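Local coordinates for protein putative sulfurtransferase DsrE (Allochromatium vinosum, PDB 2HY5) that is a putative sulfurtransferase that could take part in the oxidation of intracellular sulfur, probably as a sulfur carrier working through a cysteine persulfide, at residues L5-G10 against D18-F23; Q22-A27 against H32-V37; T101-H104 against R108-G111. One frame throughout, in Å; residues are numbered along the deposited sequence.

Contact 1: L5-G10 against D18-F23; sequences LQINEG and DSAYQF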
ATOM      1  N   LEU A   5      18.964   4.717   7.527  1.00  7.49           N
ATOM      2  CA  LEU A   5      17.800   4.802   6.646  1.00  8.02           C
ATOM      3  C   LEU A   5      17.123   3.447   6.522  1.00  9.08           C
ATOM      4  O   LEU A   5      17.783   2.432   6.326  1.00  8.59           O
ATOM      5  CB  LEU A   5      18.209   5.290   5.253  1.00 11.17           C
ATOM      6  CG  LEU A   5      18.954   6.624   5.169  1.00 12.37           C
ATOM      7  CD1 LEU A   5      19.162   6.988   3.707  1.00 14.78           C
ATOM      8  CD2 LEU A   5      18.173   7.719   5.881  1.00 14.26           C
ATOM      9  N   GLN A   6      15.800   3.443   6.634  1.00  8.84           N
ATOM     10  CA  GLN A   6      15.015   2.222   6.538  1.00 10.67           C
ATOM     11  C   GLN A   6      14.049   2.381   5.368  1.00 10.18           C
ATOM     12  O   GLN A   6      13.364   3.399   5.267  1.00  8.83           O
ATOM     13  CB  GLN A   6      14.234   2.006   7.839  1.00  9.90           C
ATOM     14  CG  GLN A   6      13.541   0.649   7.946  1.00 12.89           C
ATOM     15  CD  GLN A   6      12.644   0.560   9.172  1.00 14.63           C
ATOM     16  OE1 GLN A   6      13.002   1.027  10.255  1.00 15.29           O
ATOM     17  NE2 GLN A   6      11.487  -0.082   9.015  1.00 14.55           N
ATOM     18  N   ILE A   7      14.016   1.389   4.481  1.00  6.26           N
ATOM     19  CA  ILE A   7      13.130   1.415   3.318  1.00  7.82           C
ATOM     20  C   ILE A   7      12.231   0.184   3.408  1.00  7.83           C
ATOM     21  O   ILE A   7      12.721  -0.945   3.433  1.00  7.47           O
ATOM     22  CB  ILE A   7      13.954   1.409   2.012  1.00  9.10           C
ATOM     23  CG1 ILE A   7      14.838   2.664   1.974  1.00 12.65           C
ATOM     24  CG2 ILE A   7      13.030   1.382   0.796  1.00  9.93           C
ATOM     25  CD1 ILE A   7      15.834   2.692   0.852  1.00 15.46           C
ATOM     26  N   ASN A   8      10.918   0.411   3.455  1.00  7.64           N
ATOM     27  CA  ASN A   8       9.945  -0.670   3.621  1.00  9.46           C
ATOM     28  C   ASN A   8       9.167  -1.139   2.406  1.00  9.65           C
ATOM     29  O   ASN A   8       8.367  -2.072   2.517  1.00 11.41           O
ATOM     30  CB  ASN A   8       8.907  -0.285   4.679  1.00 11.23           C
ATOM     31  CG  ASN A   8       9.528   0.126   5.996  1.00 12.97           C
ATOM     32  OD1 ASN A   8      10.598  -0.347   6.370  1.00 17.03           O
ATOM     33  ND2 ASN A   8       8.837   0.992   6.723  1.00 15.14           N
ATOM     34  N   GLU A   9       9.374  -0.511   1.258  1.00  7.13           N
ATOM     35  CA  GLU A   9       8.619  -0.898   0.077  1.00  9.24           C
ATOM     36  C   GLU A   9       9.478  -1.284  -1.105  1.00  8.96           C
ATOM     37  O   GLU A   9      10.622  -0.849  -1.228  1.00  7.74           O
ATOM     38  CB  GLU A   9       7.691   0.243  -0.333  1.00 13.85           C
ATOM     39  CG  GLU A   9       6.819   0.754   0.791  1.00 15.78           C
ATOM     40  CD  GLU A   9       5.981  -0.338   1.432  1.00 19.40           C
ATOM     41  OE1 GLU A   9       5.563  -1.269   0.711  1.00 17.02           O
ATOM     42  OE2 GLU A   9       5.726  -0.253   2.653  1.00 20.79           O
ATOM     43  N   GLY A  10       8.895  -2.091  -1.985  1.00 10.36           N
ATOM     44  CA  GLY A  10       9.598  -2.534  -3.169  1.00 12.18           C
ATOM     45  C   GLY A  10       9.794  -1.422  -4.182  1.00 10.73           C
ATOM     46  O   GLY A  10       9.107  -0.396  -4.135  1.00 12.22           O
ATOM     47  N   ASP A  18      12.609   5.600  -4.055  1.00  5.40           N
ATOM     48  CA  ASP A  18      13.107   6.773  -4.774  1.00  6.69           C
ATOM     49  C   ASP A  18      13.324   7.940  -3.814  1.00  6.14           C
ATOM     50  O   ASP A  18      14.323   8.655  -3.895  1.00  7.70           O
ATOM     51  CB  ASP A  18      12.113   7.198  -5.856  1.00  8.22           C
ATOM     52  CG  ASP A  18      12.119   6.269  -7.049  1.00 13.60           C
ATOM     53  OD1 ASP A  18      13.069   6.338  -7.859  1.00 14.17           O
ATOM     54  OD2 ASP A  18      11.172   5.463  -7.165  1.00 14.16           O
ATOM     55  N   SER A  19      12.373   8.136  -2.913  1.00  4.64           N
ATOM     56  CA  SER A  19      12.482   9.221  -1.946  1.00  5.42           C
ATOM     57  C   SER A  19      13.695   8.998  -1.052  1.00  5.75           C
ATOM     58  O   SER A  19      14.429   9.940  -0.738  1.00  7.58           O
ATOM     59  CB  SER A  19      11.215   9.301  -1.096  1.00  7.32           C
ATOM     60  OG  SER A  19      10.100   9.628  -1.902  1.00  7.57           O
ATOM     61  N   ALA A  20      13.898   7.750  -0.645  1.00  4.98           N
ATOM     62  CA  ALA A  20      15.022   7.403   0.216  1.00  5.53           C
ATOM     63  C   ALA A  20      16.329   7.653  -0.521  1.00  5.63           C
ATOM     64  O   ALA A  20      17.297   8.138   0.059  1.00  5.52           O
ATOM     65  CB  ALA A  20      14.921   5.942   0.645  1.00  6.50           C
ATOM     66  N   TYR A  21      16.356   7.313  -1.804  1.00  7.09           N
ATOM     67  CA  TYR A  21      17.551   7.522  -2.614  1.00  6.85           C
ATOM     68  C   TYR A  21      17.896   9.008  -2.710  1.00  7.09           C
ATOM     69  O   TYR A  21      19.043   9.410  -2.478  1.00  7.84           O
ATOM     70  CB  TYR A  21      17.350   6.961  -4.021  1.00  5.42           C
ATOM     71  CG  TYR A  21      18.470   7.350  -4.953  1.00  6.65           C
ATOM     72  CD1 TYR A  21      19.695   6.682  -4.922  1.00  8.41           C
ATOM     73  CD2 TYR A  21      18.334   8.444  -5.803  1.00  9.23           C
ATOM     74  CE1 TYR A  21      20.759   7.102  -5.718  1.00  9.07           C
ATOM     75  CE2 TYR A  21      19.389   8.875  -6.592  1.00 11.59           C
ATOM     76  CZ  TYR A  21      20.599   8.202  -6.548  1.00 10.18           C
ATOM     77  OH  TYR A  21      21.638   8.636  -7.339  1.00 11.29           O
ATOM     78  N   GLN A  22      16.906   9.828  -3.052  1.00  5.33           N
ATOM     79  CA  GLN A  22      17.142  11.266  -3.180  1.00  5.61           C
ATOM     80  C   GLN A  22      17.560  11.875  -1.846  1.00  3.97           C
ATOM     81  O   GLN A  22      18.390  12.779  -1.809  1.00  5.69           O
ATOM     82  CB  GLN A  22      15.892  11.973  -3.725  1.00  6.94           C
ATOM     83  CG  GLN A  22      15.440  11.469  -5.099  1.00 10.47           C
ATOM     84  CD  GLN A  22      16.448  11.735  -6.209  1.00 12.58           C
ATOM     85  OE1 GLN A  22      16.410  11.102  -7.271  1.00 14.95           O
ATOM     86  NE2 GLN A  22      17.341  12.683  -5.979  1.00 12.76           N
ATOM     87  N   PHE A  23      16.990  11.380  -0.753  1.00  6.53           N
ATOM     88  CA  PHE A  23      17.348  11.879   0.578  1.00  6.18           C
ATOM     89  C   PHE A  23      18.799  11.506   0.880  1.00  6.91           C
ATOM     90  O   PHE A  23      19.586  12.337   1.330  1.00  7.18           O
ATOM     91  CB  PHE A  23      16.453  11.261   1.653  1.00  5.55           C
ATOM     92  CG  PHE A  23      16.744  11.765   3.040  1.00  5.80           C
ATOM     93  CD1 PHE A  23      16.085  12.884   3.538  1.00  4.69           C
ATOM     94  CD2 PHE A  23      17.698  11.140   3.836  1.00  5.65           C
ATOM     95  CE1 PHE A  23      16.373  13.375   4.811  1.00  6.41           C
ATOM     96  CE2 PHE A  23      17.996  11.621   5.111  1.00  8.31           C
ATOM     97  CZ  PHE A  23      17.333  12.741   5.601  1.00  8.22           C
TER

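Contact 2: Q22-A27 against H32-V37; sequences QFAKAA and HEIFRV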
ATOM      1  N   GLN A  22      16.906   9.828  -3.052  1.00  5.33           N
ATOM      2  CA  GLN A  22      17.142  11.266  -3.180  1.00  5.61           C
ATOM      3  C   GLN A  22      17.560  11.875  -1.846  1.00  3.97           C
ATOM      4  O   GLN A  22      18.390  12.779  -1.809  1.00  5.69           O
ATOM      5  CB  GLN A  22      15.892  11.973  -3.725  1.00  6.94           C
ATOM      6  CG  GLN A  22      15.440  11.469  -5.099  1.00 10.47           C
ATOM      7  CD  GLN A  22      16.448  11.735  -6.209  1.00 12.58           C
ATOM      8  OE1 GLN A  22      16.410  11.102  -7.271  1.00 14.95           O
ATOM      9  NE2 GLN A  22      17.341  12.683  -5.979  1.00 12.76           N
ATOM     10  N   PHE A  23      16.990  11.380  -0.753  1.00  6.53           N
ATOM     11  CA  PHE A  23      17.348  11.879   0.578  1.00  6.18           C
ATOM     12  C   PHE A  23      18.799  11.506   0.880  1.00  6.91           C
ATOM     13  O   PHE A  23      19.586  12.337   1.330  1.00  7.18           O
ATOM     14  CB  PHE A  23      16.453  11.261   1.653  1.00  5.55           C
ATOM     15  CG  PHE A  23      16.744  11.765   3.040  1.00  5.80           C
ATOM     16  CD1 PHE A  23      16.085  12.884   3.538  1.00  4.69           C
ATOM     17  CD2 PHE A  23      17.698  11.140   3.836  1.00  5.65           C
ATOM     18  CE1 PHE A  23      16.373  13.375   4.811  1.00  6.41           C
ATOM     19  CE2 PHE A  23      17.996  11.621   5.111  1.00  8.31           C
ATOM     20  CZ  PHE A  23      17.333  12.741   5.601  1.00  8.22           C
ATOM     21  N   ALA A  24      19.140  10.245   0.634  1.00  5.92           N
ATOM     22  CA  ALA A  24      20.490   9.755   0.882  1.00  8.02           C
ATOM     23  C   ALA A  24      21.514  10.541   0.087  1.00  7.84           C
ATOM     24  O   ALA A  24      22.539  10.966   0.627  1.00  8.47           O
ATOM     25  CB  ALA A  24      20.590   8.280   0.523  1.00  8.39           C
ATOM     26  N   LYS A  25      21.246  10.720  -1.201  1.00  7.86           N
ATOM     27  CA  LYS A  25      22.169  11.446  -2.058  1.00  9.15           C
ATOM     28  C   LYS A  25      22.372  12.864  -1.550  1.00  9.25           C
ATOM     29  O   LYS A  25      23.497  13.357  -1.482  1.00 11.27           O
ATOM     30  CB  LYS A  25      21.650  11.473  -3.497  1.00 18.48           C
ATOM     31  CG  LYS A  25      22.706  11.887  -4.514  1.00 22.47           C
ATOM     32  CD  LYS A  25      22.285  11.529  -5.931  1.00 27.94           C
ATOM     33  CE  LYS A  25      21.329  12.550  -6.507  1.00 28.60           C
ATOM     34  NZ  LYS A  25      22.034  13.827  -6.813  1.00 34.24           N
ATOM     35  N   ALA A  26      21.280  13.519  -1.174  1.00  8.62           N
ATOM     36  CA  ALA A  26      21.373  14.888  -0.684  1.00  8.22           C
ATOM     37  C   ALA A  26      22.142  14.966   0.632  1.00  7.45           C
ATOM     38  O   ALA A  26      22.915  15.901   0.855  1.00  7.93           O
ATOM     39  CB  ALA A  26      19.975  15.479  -0.514  1.00  8.60           C
ATOM     40  N   ALA A  27      21.928  13.984   1.500  1.00  6.85           N
ATOM     41  CA  ALA A  27      22.595  13.946   2.793  1.00  5.77           C
ATOM     42  C   ALA A  27      24.086  13.692   2.599  1.00  7.43           C
ATOM     43  O   ALA A  27      24.919  14.316   3.252  1.00  6.64           O
ATOM     44  CB  ALA A  27      21.988  12.856   3.652  1.00  6.17           C
ATOM     45  N   HIS A  32      27.159  14.396   5.421  1.00  9.24           N
ATOM     46  CA  HIS A  32      26.620  13.585   6.504  1.00  9.19           C
ATOM     47  C   HIS A  32      26.942  12.131   6.231  1.00  8.13           C
ATOM     48  O   HIS A  32      27.101  11.720   5.081  1.00  9.21           O
ATOM     49  CB  HIS A  32      25.103  13.748   6.618  1.00 11.73           C
ATOM     50  CG  HIS A  32      24.675  15.098   7.097  1.00 11.74           C
ATOM     51  ND1 HIS A  32      25.121  15.643   8.281  1.00 13.66           N
ATOM     52  CD2 HIS A  32      23.823  16.006   6.562  1.00 12.57           C
ATOM     53  CE1 HIS A  32      24.564  16.828   8.456  1.00 14.77           C
ATOM     54  NE2 HIS A  32      23.771  17.070   7.426  1.00 13.12           N
ATOM     55  N   GLU A  33      27.038  11.350   7.295  1.00  9.23           N
ATOM     56  CA  GLU A  33      27.332   9.938   7.155  1.00 10.68           C
ATOM     57  C   GLU A  33      26.054   9.109   7.161  1.00 10.58           C
ATOM     58  O   GLU A  33      25.140   9.370   7.939  1.00 10.56           O
ATOM     59  CB  GLU A  33      28.225   9.483   8.306  1.00 21.94           C
ATOM     60  CG  GLU A  33      28.598   8.013   8.268  1.00 28.28           C
ATOM     61  CD  GLU A  33      29.375   7.586   9.501  1.00 32.23           C
ATOM     62  OE1 GLU A  33      30.399   8.232   9.811  1.00 33.18           O
ATOM     63  OE2 GLU A  33      28.960   6.605  10.159  1.00 34.05           O
ATOM     64  N   ILE A  34      25.981   8.128   6.275  1.00  9.82           N
ATOM     65  CA  ILE A  34      24.840   7.227   6.254  1.00 10.83           C
ATOM     66  C   ILE A  34      25.458   5.939   6.783  1.00 11.13           C
ATOM     67  O   ILE A  34      26.195   5.249   6.077  1.00 12.39           O
ATOM     68  CB  ILE A  34      24.278   7.026   4.831  1.00 12.32           C
ATOM     69  CG1 ILE A  34      23.601   8.320   4.367  1.00 12.30           C
ATOM     70  CG2 ILE A  34      23.271   5.871   4.817  1.00 13.30           C
ATOM     71  CD1 ILE A  34      22.967   8.240   2.996  1.00 14.77           C
ATOM     72  N   PHE A  35      25.186   5.656   8.050  1.00  8.95           N
ATOM     73  CA  PHE A  35      25.729   4.492   8.729  1.00  9.30           C
ATOM     74  C   PHE A  35      25.274   3.178   8.107  1.00 10.10           C
ATOM     75  O   PHE A  35      26.035   2.211   8.063  1.00 10.40           O
ATOM     76  CB  PHE A  35      25.330   4.533  10.205  1.00 12.15           C
ATOM     77  CG  PHE A  35      25.915   3.421  11.022  1.00 14.05           C
ATOM     78  CD1 PHE A  35      27.233   3.482  11.460  1.00 16.59           C
ATOM     79  CD2 PHE A  35      25.149   2.311  11.348  1.00 14.31           C
ATOM     80  CE1 PHE A  35      27.781   2.451  12.215  1.00 18.32           C
ATOM     81  CE2 PHE A  35      25.685   1.271  12.101  1.00 17.48           C
ATOM     82  CZ  PHE A  35      27.003   1.341  12.538  1.00 18.00           C
ATOM     83  N   ARG A  36      24.035   3.145   7.629  1.00  8.93           N
ATOM     84  CA  ARG A  36      23.499   1.934   7.025  1.00  7.70           C
ATOM     85  C   ARG A  36      22.154   2.205   6.361  1.00  7.63           C
ATOM     86  O   ARG A  36      21.381   3.036   6.832  1.00  8.44           O
ATOM     87  CB  ARG A  36      23.336   0.857   8.106  1.00  9.69           C
ATOM     88  CG  ARG A  36      22.748  -0.484   7.645  1.00  8.40           C
ATOM     89  CD  ARG A  36      22.935  -1.530   8.749  1.00 11.16           C
ATOM     90  NE  ARG A  36      24.358  -1.745   8.992  1.00  9.97           N
ATOM     91  CZ  ARG A  36      24.912  -1.938  10.185  1.00 11.20           C
ATOM     92  NH1 ARG A  36      24.172  -1.954  11.284  1.00 10.56           N
ATOM     93  NH2 ARG A  36      26.228  -2.087  10.275  1.00 11.54           N
ATOM     94  N   VAL A  37      21.911   1.522   5.249  1.00  7.92           N
ATOM     95  CA  VAL A  37      20.652   1.616   4.526  1.00  8.83           C
ATOM     96  C   VAL A  37      20.078   0.221   4.723  1.00  9.27           C
ATOM     97  O   VAL A  37      20.654  -0.766   4.261  1.00  8.47           O
ATOM     98  CB  VAL A  37      20.864   1.873   3.019  1.00  9.28           C
ATOM     99  CG1 VAL A  37      19.515   2.007   2.322  1.00  9.75           C
ATOM    100  CG2 VAL A  37      21.686   3.131   2.813  1.00 10.18           C
TER

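Contact 3: T101-H104 against R108-G111; sequences TNIH and RISG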
ATOM      1  N   THR A 101      20.574 -17.701  -7.579  1.00 11.66           N
ATOM      2  CA  THR A 101      20.610 -16.554  -6.669  1.00  9.47           C
ATOM      3  C   THR A 101      20.130 -15.345  -7.464  1.00  8.76           C
ATOM      4  O   THR A 101      20.148 -15.360  -8.694  1.00  9.45           O
ATOM      5  CB  THR A 101      22.039 -16.237  -6.169  1.00 13.92           C
ATOM      6  OG1 THR A 101      22.844 -15.822  -7.279  1.00 15.34           O
ATOM      7  CG2 THR A 101      22.671 -17.452  -5.517  1.00 12.96           C
ATOM      8  N   ASN A 102      19.699 -14.294  -6.776  1.00  8.64           N
ATOM      9  CA  ASN A 102      19.245 -13.109  -7.487  1.00  8.39           C
ATOM     10  C   ASN A 102      19.682 -11.803  -6.837  1.00  8.54           C
ATOM     11  O   ASN A 102      19.389 -10.726  -7.344  1.00 11.73           O
ATOM     12  CB  ASN A 102      17.719 -13.133  -7.639  1.00  8.03           C
ATOM     13  CG  ASN A 102      17.000 -13.030  -6.312  1.00  7.52           C
ATOM     14  OD1 ASN A 102      17.573 -13.314  -5.264  1.00  7.91           O
ATOM     15  ND2 ASN A 102      15.734 -12.633  -6.353  1.00  9.21           N
ATOM     16  N   ILE A 103      20.409 -11.885  -5.733  1.00  9.53           N
ATOM     17  CA  ILE A 103      20.835 -10.655  -5.080  1.00  8.83           C
ATOM     18  C   ILE A 103      21.892  -9.897  -5.884  1.00  9.60           C
ATOM     19  O   ILE A 103      22.707 -10.491  -6.595  1.00  9.21           O
ATOM     20  CB  ILE A 103      21.389 -10.924  -3.665  1.00 14.23           C
ATOM     21  CG1 ILE A 103      21.391  -9.617  -2.868  1.00 14.58           C
ATOM     22  CG2 ILE A 103      22.804 -11.498  -3.744  1.00 13.83           C
ATOM     23  CD1 ILE A 103      22.049  -9.729  -1.521  1.00 19.60           C
ATOM     24  N   HIS A 104      21.849  -8.574  -5.794  1.00  6.79           N
ATOM     25  CA  HIS A 104      22.825  -7.734  -6.474  1.00  7.65           C
ATOM     26  C   HIS A 104      24.052  -7.768  -5.553  1.00  8.36           C
ATOM     27  O   HIS A 104      23.930  -7.592  -4.341  1.00  7.31           O
ATOM     28  CB  HIS A 104      22.272  -6.309  -6.616  1.00 10.00           C
ATOM     29  CG  HIS A 104      23.157  -5.391  -7.398  1.00 11.50           C
ATOM     30  ND1 HIS A 104      24.384  -4.965  -6.934  1.00  9.92           N
ATOM     31  CD2 HIS A 104      22.997  -4.819  -8.617  1.00 10.74           C
ATOM     32  CE1 HIS A 104      24.942  -4.173  -7.832  1.00 11.08           C
ATOM     33  NE2 HIS A 104      24.121  -4.068  -8.863  1.00 11.37           N
ATOM     34  N   ARG A 108      24.019  -6.827   0.939  1.00  8.67           N
ATOM     35  CA  ARG A 108      24.307  -7.985   1.774  1.00  9.27           C
ATOM     36  C   ARG A 108      23.067  -8.366   2.572  1.00  9.91           C
ATOM     37  O   ARG A 108      22.303  -7.501   2.991  1.00 10.52           O
ATOM     38  CB  ARG A 108      25.489  -7.713   2.717  1.00 10.49           C
ATOM     39  CG  ARG A 108      25.239  -6.734   3.866  1.00 13.11           C
ATOM     40  CD  ARG A 108      26.539  -6.527   4.669  1.00 14.57           C
ATOM     41  NE  ARG A 108      26.402  -5.578   5.774  1.00 13.75           N
ATOM     42  CZ  ARG A 108      26.007  -5.899   7.005  1.00 13.21           C
ATOM     43  NH1 ARG A 108      25.709  -7.153   7.311  1.00 16.44           N
ATOM     44  NH2 ARG A 108      25.904  -4.957   7.935  1.00 14.27           N
ATOM     45  N   ILE A 109      22.853  -9.667   2.740  1.00  7.47           N
ATOM     46  CA  ILE A 109      21.719 -10.174   3.508  1.00  9.17           C
ATOM     47  C   ILE A 109      22.180 -10.395   4.940  1.00  9.92           C
ATOM     48  O   ILE A 109      23.173 -11.078   5.180  1.00 10.69           O
ATOM     49  CB  ILE A 109      21.201 -11.520   2.931  1.00 22.58           C
ATOM     50  CG1 ILE A 109      20.102 -11.270   1.899  1.00 26.24           C
ATOM     51  CG2 ILE A 109      20.618 -12.382   4.045  1.00 26.15           C
ATOM     52  CD1 ILE A 109      20.393 -10.177   0.931  1.00 29.14           C
ATOM     53  N   SER A 110      21.467  -9.812   5.893  1.00 11.60           N
ATOM     54  CA  SER A 110      21.844  -9.974   7.286  1.00 13.52           C
ATOM     55  C   SER A 110      20.642  -9.928   8.218  1.00 12.67           C
ATOM     56  O   SER A 110      19.503  -9.784   7.774  1.00 12.63           O
ATOM     57  CB  SER A 110      22.852  -8.898   7.682  1.00 16.77           C
ATOM     58  OG  SER A 110      23.458  -9.229   8.915  1.00 23.97           O
ATOM     59  N   GLY A 111      20.910 -10.046   9.515  1.00 12.71           N
ATOM     60  CA  GLY A 111      19.848 -10.038  10.506  1.00 11.10           C
ATOM     61  C   GLY A 111      19.199  -8.696  10.788  1.00 11.89           C
ATOM     62  O   GLY A 111      19.775  -7.632  10.551  1.00  9.40           O
TER

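Contact 1: L5-G10 against D18-F23
Leu5 opens the contact by meeting Phe23. Leu5 CD2 approaches the CD2-CE2 bond of Phe23 at an oblique angle, 4.0 Å from Phe23 CE2 and as near to Phe23 CD2. The other branch of Leu5 turns toward the helix backbone, and Leu5 CD1 stands 4.3 Å from Ala20 O. The Phe23 ring reaches this place because its CG is anti to the backbone N (chi1 -178°). Phe3 and, from the DsrH chain, Phe88 also meet this ring edge-to-face, so the residue serves both the core and a subunit interface.

Gln6 points away from the helix. Its amide NE2 donates to Asn8 OD1 at 2.8 Å, on a lone pair of that oxygen and in its carbonyl plane. This bond joins two side chains that lie two residues apart at the end of the strand.

Ile7 faces the helix again. Its terminal methyl packs tightly on the small side chain opposite, with Ile7 CD1 3.4 Å from Ala20 CB. Ile7 CG1 is also close, 3.5 Å from Ala20 CB. Ala20 presents only a methyl here, and the backbones come near: Ile7 CA lies 7.0 Å from Ala20 CA. The alternation, Leu5 and Ile7 toward the helix and Gln6 to the other face of the sheet, is that of a strand covered by a helix. Strand 2-7 and helix 16-29 begin a beta-alpha-beta unit, and their segments run nearly antiparallel, at 161°, with axes 9.2 Å apart. Trp64 of helix 60-71 also touches Ile7.

Beyond the strand the chain turns away from the helix and meets the DsrF chain, where Asn8 packs on Phe136 and Glu9 OE2 is hydrogen-bonded to Tyr21 OH, both of that chain.

Contact 2: Q22-A27 against H32-V37
The backbone of His32 returns to the helix, where its N donates to Ala27 O at 3.1 Å, and from there the chain runs into strand 33-39. The bond is somewhat bent, with an N-H...O angle of 145°, and the donor is tilted from the carbonyl plane. The His32 side chain leaves close beside the same carbonyl oxygen, with His32 CB 3.4 Å from Ala27 O. The two beta carbons, Ala27 CB and His32 CB, are 4.4 Å apart. The imidazole uses ND1 outside the contact, in a hydrogen bond to Met1 N.

This is the helix-to-strand half of a right-handed beta-alpha-beta crossover: helix 16-29 lies on the parallel sheet and leads into strand 33-39, next to strand 2-7.

Further along, Ile34 points its long branch at the helix. CG1 is anti to the carbonyl carbon (chi1 -70°), and the chain then extends to its end methyl. That methyl meets Ala24 tightly, with Ile34 CD1 3.4 Å from Ala24 CB. It also lies 3.6 Å from Ala24 CA, against the helix backbone itself. Leu67 of helix 60-71 packs on Ala24 as well.

Contact 3: T101-H104 against R108-G111
Ile103 and Ile109 meet through the ends of their side chains, but the two CD1 methyls are modelled too close together and their placing is doubtful. The side chains slide past each other in opposite directions, with Ile103 CG1 roughly 4.0 Å from Ile109 CD1. The Ile103 end methyl also approaches the backbone of the strand, with Ile103 CD1 roughly 4.3 Å from Arg108 N. The reach comes from an extended chain: CG1 of Ile103 lies opposite the backbone N (chi1 -162°), and CD1 carries on in the same sense (chi2 -174°). No hydrogen bond joins the two segments.

The next shell fixes each side separately. On the loop, Ile103 O accepts from Arg49 NH1, and the backbones of Asn102 and Ile103 are bonded to that of Val88. On the strand, Arg108 turns away from the loop, its NE in a salt bridge with Asp74 OD1 and its NH2 hydrogen-bonded to Gln114 OE1, while Ile109 packs on Val77.

Strand 108-110 is the outermost strand of the parallel sheet on its side within this chain and lies beside strand 75-78. That neighbour ends at Cys78, the persulfide-bearing residue by similarity. The side chain of Ile109 is about 7 Å from that of Cys78, so this strand lies near the probable active site of this DsrE-family fold, with the loop packed against it through Ile103.

Contacts 1 and 2 follow each other along the chain and share Gln22 and Phe23 of helix 16-29. They join this helix to the neighbouring parallel strands 2-7 and 33-39, and their centres are 10 Å apart. Leu5 links them, as its CD1 packs against Ala24 CB at 3.7 Å. Contact 3 comes later, at strand 108-110 of the same sheet. Its centre is about 17 Å from that of contact 1 and about 20 Å from that of contact 2, yet Arg36 of contact 2 and Arg108 of contact 3 share Asp74. Strand 75-78 ends at Cys78, the probable persulfide-forming cysteine. In the strand order, contacts 1 and 2 lie on one side of this strand and contact 3 on the other.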